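Local coordinates for protein endoglucanase A (Clostridium cellulolyticum, PDB 1EDG) that cleaves internal beta-1,4-glucosidic bonds of cellulose with its family 5 glycoside hydrolase catalytic domain, a (beta/alpha)8 barrel, at residues Leu316-Val327 and Phe364-Ala375. Residues are numbered along the deposited sequence; the frame is centred on the assembly and turned at random.
Sequences LKTRVEYMSYYV and FPEIIDGMVKYA
F364, at the N-cap position of helix 365-374, receives R319 over its ring face in a cation-pi contact: CZ of R319 stands 4.6 Å from the ring centroid of F364, 4° off the normal. The guanidinium turns its edge to the ring face, the planes 80° apart, with NH2 over the ring centre; the other terminal nitrogen, NH1, is hydrogen-bonded to O of A310. E366 lays its CB against CG2 of V320, while its OE2 accepts from N of D3. I367 is a knob among L316, R319, V320 and M323. CG1 anti to the carbonyl carbon (chi1 -67°) and the chain extended beyond it carry CD1 over one guanidinium face, 3.7 Å from CZ of R319, whereas its CG2 packs on CG of M323. At G370, which has no side chain, CA lies 3.5 Å from OG of S324, a hydroxyl turned back to donate to O of V320 (2.9 Å). M371 meets M323 methyl to methyl, CE to CE at 3.8 Å, and sets its CG against CG2 of V327. Y374 brings its CD2 to CB of S324, its hydroxyl bonded to P8 and L10 of the N-terminal region. The two helices run nearly parallel here, their segment axes 8.2 Å apart at closest; they follow the seventh and eighth strands of the TIM barrel, 303-308 and 336-339; M323 also touches C308 of the former, and Y322 and Y325 pack on helix 279-297.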
loop_
_atom_site.group_PDB
_atom_site.type_symbol
_atom_site.label_atom_id
_atom_site.label_comp_id
_atom_site.label_asym_id
_atom_site.label_seq_id
_atom_site.Cartn_x
_atom_site.Cartn_y
_atom_site.Cartn_z
ATOM N N LEU A 316 -19.372 -7.648 -12.347
ATOM C CA LEU A 316 -18.353 -7.128 -13.253
ATOM C C LEU A 316 -18.562 -5.673 -13.664
ATOM O O LEU A 316 -17.706 -4.831 -13.409
ATOM C CB LEU A 316 -18.272 -7.985 -14.522
ATOM C CG LEU A 316 -16.911 -8.434 -15.066
ATOM C CD1 LEU A 316 -17.037 -8.704 -16.551
ATOM C CD2 LEU A 316 -15.828 -7.407 -14.823
ATOM N N LYS A 317 -19.695 -5.382 -14.296
ATOM C CA LYS A 317 -19.969 -4.029 -14.768
ATOM C C LYS A 317 -19.825 -2.970 -13.682
ATOM O O LYS A 317 -19.144 -1.958 -13.883
ATOM C CB LYS A 317 -21.360 -3.945 -15.403
ATOM C CG LYS A 317 -21.689 -2.577 -16.012
ATOM C CD LYS A 317 -23.016 -2.622 -16.765
ATOM C CE LYS A 317 -23.399 -1.261 -17.339
ATOM N NZ LYS A 317 -23.913 -0.322 -16.300
ATOM N N THR A 318 -20.446 -3.215 -12.531
ATOM C CA THR A 318 -20.385 -2.272 -11.417
ATOM C C THR A 318 -18.945 -2.070 -10.943
ATOM O O THR A 318 -18.541 -0.944 -10.646
ATOM C CB THR A 318 -21.279 -2.735 -10.250
ATOM O OG1 THR A 318 -22.616 -2.940 -10.735
ATOM C CG2 THR A 318 -21.307 -1.689 -9.145
ATOM N N ARG A 319 -18.162 -3.147 -10.910
ATOM C CA ARG A 319 -16.767 -3.039 -10.490
ATOM C C ARG A 319 -15.907 -2.307 -11.524
ATOM O O ARG A 319 -14.987 -1.571 -11.158
ATOM C CB ARG A 319 -16.172 -4.410 -10.138
ATOM C CG ARG A 319 -16.759 -5.021 -8.856
ATOM C CD ARG A 319 -15.842 -6.085 -8.231
ATOM N NE ARG A 319 -15.603 -7.232 -9.110
ATOM C CZ ARG A 319 -14.497 -7.970 -9.102
ATOM N NH1 ARG A 319 -13.513 -7.692 -8.259
ATOM N NH2 ARG A 319 -14.363 -8.981 -9.947
ATOM N N VAL A 320 -16.213 -2.479 -12.809
ATOM C CA VAL A 320 -15.461 -1.782 -13.854
ATOM C C VAL A 320 -15.722 -0.275 -13.709
ATOM O O VAL A 320 -14.790 0.539 -13.730
ATOM C CB VAL A 320 -15.883 -2.236 -15.277
ATOM C CG1 VAL A 320 -15.209 -1.357 -16.335
ATOM C CG2 VAL A 320 -15.496 -3.697 -15.498
ATOM N N GLU A 321 -16.989 0.082 -13.521
ATOM C CA GLU A 321 -17.384 1.482 -13.361
ATOM C C GLU A 321 -16.781 2.107 -12.098
ATOM O O GLU A 321 -16.211 3.206 -12.151
ATOM C CB GLU A 321 -18.911 1.600 -13.365
ATOM C CG GLU A 321 -19.525 1.287 -14.730
ATOM C CD GLU A 321 -21.031 1.118 -14.691
ATOM O OE1 GLU A 321 -21.566 0.683 -13.649
ATOM O OE2 GLU A 321 -21.686 1.403 -15.714
ATOM N N TYR A 322 -16.861 1.384 -10.982
ATOM C CA TYR A 322 -16.312 1.855 -9.711
ATOM C C TYR A 322 -14.798 2.070 -9.779
ATOM O O TYR A 322 -14.309 3.147 -9.426
ATOM C CB TYR A 322 -16.673 0.882 -8.574
ATOM C CG TYR A 322 -15.931 1.123 -7.267
ATOM C CD1 TYR A 322 -16.343 2.118 -6.372
ATOM C CD2 TYR A 322 -14.820 0.349 -6.925
ATOM C CE1 TYR A 322 -15.658 2.330 -5.167
ATOM C CE2 TYR A 322 -14.133 0.552 -5.732
ATOM C CZ TYR A 322 -14.553 1.537 -4.859
ATOM O OH TYR A 322 -13.859 1.717 -3.682
ATOM N N MET A 323 -14.047 1.073 -10.240
ATOM C CA MET A 323 -12.593 1.225 -10.310
ATOM C C MET A 323 -12.149 2.321 -11.281
ATOM O O MET A 323 -11.185 3.047 -11.007
ATOM C CB MET A 323 -11.896 -0.103 -10.631
ATOM C CG MET A 323 -11.950 -1.138 -9.495
ATOM S SD MET A 323 -11.426 -0.486 -7.859
ATOM C CE MET A 323 -9.709 -0.044 -8.167
ATOM N N SER A 324 -12.850 2.446 -12.409
ATOM C CA SER A 324 -12.526 3.482 -13.405
ATOM C C SER A 324 -12.705 4.882 -12.814
ATOM O O SER A 324 -11.825 5.741 -12.949
ATOM C CB SER A 324 -13.403 3.334 -14.664
ATOM O OG SER A 324 -13.067 2.161 -15.386
ATOM N N TYR A 325 -13.843 5.088 -12.158
ATOM C CA TYR A 325 -14.175 6.361 -11.523
ATOM C C TYR A 325 -13.184 6.679 -10.389
ATOM O O TYR A 325 -12.704 7.809 -10.265
ATOM C CB TYR A 325 -15.602 6.290 -10.979
ATOM C CG TYR A 325 -16.109 7.565 -10.334
ATOM C CD1 TYR A 325 -16.692 8.573 -11.100
ATOM C CD2 TYR A 325 -16.052 7.737 -8.949
ATOM C CE1 TYR A 325 -17.210 9.718 -10.505
ATOM C CE2 TYR A 325 -16.567 8.879 -8.342
ATOM C CZ TYR A 325 -17.146 9.865 -9.124
ATOM O OH TYR A 325 -17.666 10.983 -8.516
ATOM N N TYR A 326 -12.888 5.670 -9.571
ATOM C CA TYR A 326 -11.958 5.802 -8.453
ATOM C C TYR A 326 -10.587 6.293 -8.948
ATOM O O TYR A 326 -10.052 7.289 -8.452
ATOM C CB TYR A 326 -11.825 4.440 -7.737
ATOM C CG TYR A 326 -11.085 4.460 -6.411
ATOM C CD1 TYR A 326 -9.697 4.621 -6.364
ATOM C CD2 TYR A 326 -11.774 4.292 -5.204
ATOM C CE1 TYR A 326 -9.010 4.613 -5.149
ATOM C CE2 TYR A 326 -11.093 4.280 -3.980
ATOM C CZ TYR A 326 -9.710 4.440 -3.962
ATOM O OH TYR A 326 -9.025 4.408 -2.770
ATOM N N VAL A 327 -10.033 5.611 -9.945
ATOM C CA VAL A 327 -8.725 5.983 -10.482
ATOM C C VAL A 327 -8.735 7.365 -11.154
ATOM O O VAL A 327 -7.813 8.154 -10.957
ATOM C CB VAL A 327 -8.189 4.906 -11.467
ATOM C CG1 VAL A 327 -6.888 5.374 -12.105
ATOM C CG2 VAL A 327 -7.964 3.581 -10.720
ATOM N N PHE A 364 -10.277 -10.572 -14.693
ATOM C CA PHE A 364 -11.314 -9.558 -14.913
ATOM C C PHE A 364 -10.587 -8.420 -15.617
ATOM O O PHE A 364 -10.506 -7.307 -15.094
ATOM C CB PHE A 364 -11.877 -9.074 -13.572
ATOM C CG PHE A 364 -12.384 -10.180 -12.691
ATOM C CD1 PHE A 364 -13.631 -10.758 -12.923
ATOM C CD2 PHE A 364 -11.616 -10.648 -11.628
ATOM C CE1 PHE A 364 -14.106 -11.791 -12.106
ATOM C CE2 PHE A 364 -12.077 -11.676 -10.808
ATOM C CZ PHE A 364 -13.324 -12.249 -11.044
ATOM N N PRO A 365 -10.109 -8.669 -16.854
ATOM C CA PRO A 365 -9.371 -7.666 -17.624
ATOM C C PRO A 365 -10.028 -6.306 -17.840
ATOM O O PRO A 365 -9.328 -5.295 -17.874
ATOM C CB PRO A 365 -9.062 -8.393 -18.934
ATOM C CG PRO A 365 -10.228 -9.302 -19.100
ATOM C CD PRO A 365 -10.435 -9.836 -17.700
ATOM N N GLU A 366 -11.354 -6.267 -17.957
ATOM C CA GLU A 366 -12.059 -4.999 -18.168
ATOM C C GLU A 366 -11.822 -4.030 -17.010
ATOM O O GLU A 366 -11.683 -2.825 -17.223
ATOM C CB GLU A 366 -13.561 -5.213 -18.351
ATOM C CG GLU A 366 -13.951 -6.016 -19.589
ATOM C CD GLU A 366 -14.087 -7.509 -19.327
ATOM O OE1 GLU A 366 -13.535 -8.016 -18.322
ATOM O OE2 GLU A 366 -14.768 -8.177 -20.132
ATOM N N ILE A 367 -11.765 -4.557 -15.788
ATOM C CA ILE A 367 -11.531 -3.720 -14.611
ATOM C C ILE A 367 -10.148 -3.091 -14.703
ATOM O O ILE A 367 -10.000 -1.874 -14.583
ATOM C CB ILE A 367 -11.613 -4.535 -13.291
ATOM C CG1 ILE A 367 -13.042 -5.035 -13.059
ATOM C CG2 ILE A 367 -11.144 -3.676 -12.109
ATOM C CD1 ILE A 367 -13.172 -5.992 -11.872
ATOM N N ILE A 368 -9.139 -3.911 -14.981
ATOM C CA ILE A 368 -7.777 -3.395 -15.053
ATOM C C ILE A 368 -7.520 -2.482 -16.268
ATOM O O ILE A 368 -6.741 -1.524 -16.176
ATOM C CB ILE A 368 -6.695 -4.521 -14.855
ATOM C CG1 ILE A 368 -5.887 -4.760 -16.115
ATOM C CG2 ILE A 368 -7.311 -5.794 -14.293
ATOM C CD1 ILE A 368 -4.602 -4.001 -16.107
ATOM N N ASP A 369 -8.209 -2.732 -17.380
ATOM C CA ASP A 369 -8.045 -1.878 -18.560
ATOM C C ASP A 369 -8.660 -0.506 -18.288
ATOM O O ASP A 369 -8.158 0.509 -18.770
ATOM C CB ASP A 369 -8.661 -2.526 -19.804
ATOM C CG ASP A 369 -7.852 -3.714 -20.299
ATOM O OD1 ASP A 369 -6.657 -3.810 -19.945
ATOM O OD2 ASP A 369 -8.400 -4.558 -21.036
ATOM N N GLY A 370 -9.733 -0.489 -17.500
ATOM C CA GLY A 370 -10.381 0.757 -17.125
ATOM C C GLY A 370 -9.447 1.568 -16.235
ATOM O O GLY A 370 -9.343 2.791 -16.367
ATOM N N MET A 371 -8.740 0.881 -15.336
ATOM C CA MET A 371 -7.789 1.542 -14.442
ATOM C C MET A 371 -6.606 2.129 -15.218
ATOM O O MET A 371 -6.198 3.262 -14.973
ATOM C CB MET A 371 -7.278 0.570 -13.377
ATOM C CG MET A 371 -8.347 0.136 -12.389
ATOM S SD MET A 371 -7.720 -1.092 -11.222
ATOM C CE MET A 371 -6.560 -0.094 -10.248
ATOM N N VAL A 372 -6.049 1.355 -16.148
ATOM C CA VAL A 372 -4.921 1.827 -16.945
ATOM C C VAL A 372 -5.331 3.031 -17.799
ATOM O O VAL A 372 -4.585 4.005 -17.920
ATOM C CB VAL A 372 -4.355 0.703 -17.851
ATOM C CG1 VAL A 372 -3.253 1.250 -18.746
ATOM C CG2 VAL A 372 -3.803 -0.420 -16.991
ATOM N N LYS A 373 -6.540 2.976 -18.341
ATOM C CA LYS A 373 -7.053 4.050 -19.179
ATOM C C LYS A 373 -7.118 5.391 -18.441
ATOM O O LYS A 373 -6.790 6.432 -19.006
ATOM C CB LYS A 373 -8.435 3.659 -19.713
ATOM C CG LYS A 373 -9.145 4.734 -20.502
ATOM C CD LYS A 373 -10.436 4.190 -21.093
ATOM C CE LYS A 373 -11.280 5.310 -21.679
ATOM N NZ LYS A 373 -10.483 6.189 -22.579
ATOM N N TYR A 374 -7.481 5.355 -17.162
ATOM C CA TYR A 374 -7.609 6.576 -16.386
ATOM C C TYR A 374 -6.453 6.938 -15.457
ATOM O O TYR A 374 -6.512 7.952 -14.756
ATOM C CB TYR A 374 -8.944 6.566 -15.647
ATOM C CG TYR A 374 -10.107 6.642 -16.612
ATOM C CD1 TYR A 374 -10.320 7.793 -17.377
ATOM C CD2 TYR A 374 -10.958 5.554 -16.805
ATOM C CE1 TYR A 374 -11.347 7.854 -18.314
ATOM C CE2 TYR A 374 -11.993 5.603 -17.745
ATOM C CZ TYR A 374 -12.178 6.757 -18.497
ATOM O OH TYR A 374 -13.180 6.807 -19.445
ATOM N N ALA A 375 -5.392 6.140 -15.476
ATOM C CA ALA A 375 -4.221 6.418 -14.648
ATOM C C ALA A 375 -3.396 7.532 -15.302
ATOM O O ALA A 375 -3.788 8.073 -16.338
ATOM C CB ALA A 375 -3.380 5.158 -14.492
#